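Local coordinates for UPF0141 protein yjdB (Campylobacter jejuni subsp. jejuni HB93-13, PDB 4TN0) that probably transfers phosphoethanolamine to surface acceptors in the periplasm through a zinc-dependent, alkaline phosphatase-like domain, and is required for polymyxin resistance and motility, at residues 89-99 with 282-291. Sequence-based numbering, arbitrary orientation.
Sequences NAMDVLYKTGV and FSTLLGYFNV
Val99 and Phe289 meet at the C-terminal ends of two helices that run almost in the same direction and finish alike, each in a Schellman motif. In both, a positive-phi residue, Gly98 or Asn290, turns the chain, and the next residue, Val99 or Val291, returns its amide to the helix, Val99 N to Leu94 O (2.9 Å) and Val291 N to Leu286 O (3.2 Å). The axes of helices 90-96 and 282-288 diverge by 12° and approach to 9.8 Å, close enough for direct side-chain packing.

Val99 makes a CH-pi contact: CG1, anti to its backbone N (chi1 -172°), lies over one face of the Phe289 ring, 3.8 Å from the centroid and 25° off the normal. Tyr288 CD1 lies near the rim of the opposite face, giving each face a neighbour.

Leu94 reaches across with CD2, which meets Leu285 O at 3.5 Å and also touches Phe289 CD2 and Val291 CG2. Farther back, Val93 CG1 packs on Leu286 CD2 (3.6 Å), the two side chains crossing near a right angle. At the N-terminal end, Ala90 CB fits between Phe282 CD1 (3.8 Å) and Leu285 CD1. Asn89 caps this helix start through OD1, accepting from Met91 N, and forms a capping box with Asp92, which also pairs with Arg117.

The interface is thus apolar and largely buried, joining helices 90-96 and 281-288 beside the central sheet: Leu285 and Phe289 rest on Leu20 of strand 18-24 and Ile148 of strand 146-152, while Phe73 of helix 68-73 touches Met91 and Leu285.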
# COMPACT_ATOMS: atom_id res chain seq x y z
N ASN A 89 15.50 -7.22 1.38
CA ASN A 89 14.20 -6.90 1.96
C ASN A 89 13.26 -8.07 1.70
O ASN A 89 13.67 -9.07 1.14
CB ASN A 89 13.63 -5.58 1.36
CG ASN A 89 13.45 -5.63 -0.17
OD1 ASN A 89 12.60 -6.37 -0.69
ND2 ASN A 89 14.25 -4.85 -0.90
N ALA A 90 12.00 -7.94 2.11
CA ALA A 90 11.02 -9.00 1.88
C ALA A 90 10.94 -9.46 0.41
O ALA A 90 10.76 -10.64 0.14
CB ALA A 90 9.66 -8.54 2.34
N MET A 91 11.09 -8.54 -0.54
CA MET A 91 11.00 -8.90 -1.95
C MET A 91 12.18 -9.79 -2.39
O MET A 91 12.03 -10.64 -3.25
CB MET A 91 10.94 -7.64 -2.84
CG MET A 91 9.77 -6.72 -2.56
SD MET A 91 8.17 -7.48 -2.83
CE MET A 91 8.33 -7.94 -4.56
N ASP A 92 13.36 -9.51 -1.86
CA ASP A 92 14.53 -10.32 -2.15
C ASP A 92 14.33 -11.73 -1.61
O ASP A 92 14.73 -12.71 -2.22
CB ASP A 92 15.79 -9.71 -1.52
CG ASP A 92 16.12 -8.36 -2.08
OD1 ASP A 92 16.24 -8.22 -3.33
OD2 ASP A 92 16.23 -7.42 -1.25
N VAL A 93 13.74 -11.83 -0.42
CA VAL A 93 13.48 -13.13 0.17
C VAL A 93 12.50 -13.93 -0.67
O VAL A 93 12.73 -15.11 -0.93
CB VAL A 93 12.95 -13.01 1.61
CG1 VAL A 93 12.64 -14.40 2.17
CG2 VAL A 93 13.99 -12.32 2.46
N LEU A 94 11.43 -13.29 -1.15
CA LEU A 94 10.48 -14.02 -2.00
C LEU A 94 11.11 -14.41 -3.32
O LEU A 94 10.85 -15.50 -3.83
CB LEU A 94 9.24 -13.18 -2.26
CG LEU A 94 8.41 -12.74 -1.07
CD1 LEU A 94 7.34 -11.77 -1.56
CD2 LEU A 94 7.78 -13.92 -0.39
N TYR A 95 11.97 -13.55 -3.87
CA TYR A 95 12.61 -13.84 -5.15
C TYR A 95 13.60 -14.99 -5.07
O TYR A 95 13.61 -15.87 -5.93
CB TYR A 95 13.35 -12.60 -5.67
CG TYR A 95 14.16 -12.82 -6.94
CD1 TYR A 95 13.63 -12.56 -8.20
CD2 TYR A 95 15.48 -13.28 -6.88
CE1 TYR A 95 14.37 -12.75 -9.35
CE2 TYR A 95 16.23 -13.48 -8.02
CZ TYR A 95 15.68 -13.21 -9.26
OH TYR A 95 16.43 -13.40 -10.40
N LYS A 96 14.43 -14.98 -4.03
CA LYS A 96 15.46 -15.99 -3.89
C LYS A 96 14.85 -17.32 -3.49
O LYS A 96 15.50 -18.36 -3.57
CB LYS A 96 16.53 -15.52 -2.89
CG LYS A 96 16.14 -15.62 -1.44
CD LYS A 96 17.24 -15.06 -0.56
CE LYS A 96 16.97 -15.35 0.91
NZ LYS A 96 17.96 -14.64 1.73
N THR A 97 13.58 -17.28 -3.11
CA THR A 97 12.85 -18.44 -2.62
C THR A 97 11.91 -18.94 -3.75
O THR A 97 11.05 -19.81 -3.58
CB THR A 97 12.15 -18.04 -1.30
OG1 THR A 97 13.10 -18.14 -0.22
CG2 THR A 97 11.05 -18.89 -0.95
N GLY A 98 12.11 -18.39 -4.94
CA GLY A 98 11.47 -18.89 -6.14
C GLY A 98 10.12 -18.31 -6.50
O GLY A 98 9.52 -18.73 -7.48
N VAL A 99 9.62 -17.38 -5.69
CA VAL A 99 8.36 -16.70 -6.00
C VAL A 99 8.50 -15.78 -7.22
O VAL A 99 9.52 -15.12 -7.38
CB VAL A 99 7.86 -15.89 -4.81
CG1 VAL A 99 6.47 -15.35 -5.06
CG2 VAL A 99 7.89 -16.76 -3.56
N PHE A 282 6.37 -7.19 6.64
CA PHE A 282 7.43 -8.16 6.40
C PHE A 282 6.95 -9.60 6.58
O PHE A 282 7.05 -10.40 5.65
CB PHE A 282 8.62 -7.88 7.31
CG PHE A 282 9.80 -8.78 7.05
CD1 PHE A 282 10.64 -8.53 5.97
CD2 PHE A 282 10.03 -9.89 7.84
CE1 PHE A 282 11.72 -9.36 5.72
CE2 PHE A 282 11.10 -10.73 7.59
CZ PHE A 282 11.95 -10.47 6.53
N SER A 283 6.40 -9.93 7.76
CA SER A 283 6.00 -11.31 8.02
C SER A 283 4.77 -11.67 7.21
O SER A 283 4.61 -12.83 6.81
CB SER A 283 5.72 -11.54 9.51
OG SER A 283 6.91 -11.53 10.28
N THR A 284 3.92 -10.68 6.94
CA THR A 284 2.71 -10.92 6.15
C THR A 284 3.07 -11.37 4.75
O THR A 284 2.41 -12.23 4.17
CB THR A 284 1.79 -9.67 6.06
OG1 THR A 284 1.30 -9.35 7.36
CG2 THR A 284 0.60 -9.94 5.16
N LEU A 285 4.16 -10.81 4.22
CA LEU A 285 4.61 -11.13 2.86
C LEU A 285 5.34 -12.48 2.80
O LEU A 285 5.22 -13.22 1.82
CB LEU A 285 5.51 -10.01 2.34
CG LEU A 285 4.86 -8.69 1.89
CD1 LEU A 285 5.97 -7.80 1.39
CD2 LEU A 285 3.82 -8.88 0.79
N LEU A 286 6.11 -12.80 3.83
CA LEU A 286 6.75 -14.10 3.88
C LEU A 286 5.66 -15.15 4.08
O LEU A 286 5.55 -16.10 3.31
CB LEU A 286 7.78 -14.17 5.00
CG LEU A 286 9.02 -13.30 4.88
CD1 LEU A 286 10.14 -13.85 5.75
CD2 LEU A 286 9.47 -13.25 3.44
N GLY A 287 4.83 -14.94 5.10
CA GLY A 287 3.75 -15.86 5.43
C GLY A 287 2.82 -16.19 4.28
O GLY A 287 2.27 -17.29 4.21
N TYR A 288 2.65 -15.25 3.36
CA TYR A 288 1.68 -15.44 2.30
C TYR A 288 2.14 -16.50 1.33
O TYR A 288 1.32 -17.25 0.78
CB TYR A 288 1.41 -14.14 1.54
CG TYR A 288 0.20 -14.24 0.65
CD1 TYR A 288 0.31 -14.69 -0.67
CD2 TYR A 288 -1.07 -13.92 1.13
CE1 TYR A 288 -0.81 -14.80 -1.48
CE2 TYR A 288 -2.18 -14.03 0.33
CZ TYR A 288 -2.05 -14.47 -0.97
OH TYR A 288 -3.16 -14.58 -1.77
N PHE A 289 3.44 -16.58 1.09
CA PHE A 289 3.96 -17.58 0.17
C PHE A 289 4.59 -18.74 0.94
O PHE A 289 5.34 -19.53 0.37
CB PHE A 289 4.96 -16.94 -0.79
CG PHE A 289 4.33 -15.94 -1.70
CD1 PHE A 289 3.83 -16.32 -2.93
CD2 PHE A 289 4.18 -14.62 -1.30
CE1 PHE A 289 3.23 -15.39 -3.76
CE2 PHE A 289 3.58 -13.70 -2.13
CZ PHE A 289 3.10 -14.08 -3.36
N ASN A 290 4.19 -18.86 2.21
CA ASN A 290 4.65 -19.94 3.10
C ASN A 290 6.16 -20.08 3.19
O ASN A 290 6.68 -21.19 3.17
CB ASN A 290 4.05 -21.28 2.66
CG ASN A 290 2.53 -21.28 2.66
OD1 ASN A 290 1.89 -21.37 1.61
ND2 ASN A 290 1.95 -21.14 3.85
N VAL A 291 6.88 -18.96 3.28
CA VAL A 291 8.34 -19.03 3.37
C VAL A 291 8.74 -19.52 4.76
O VAL A 291 8.35 -18.94 5.78
CB VAL A 291 9.01 -17.66 3.08
CG1 VAL A 291 10.50 -17.74 3.35
CG2 VAL A 291 8.78 -17.25 1.63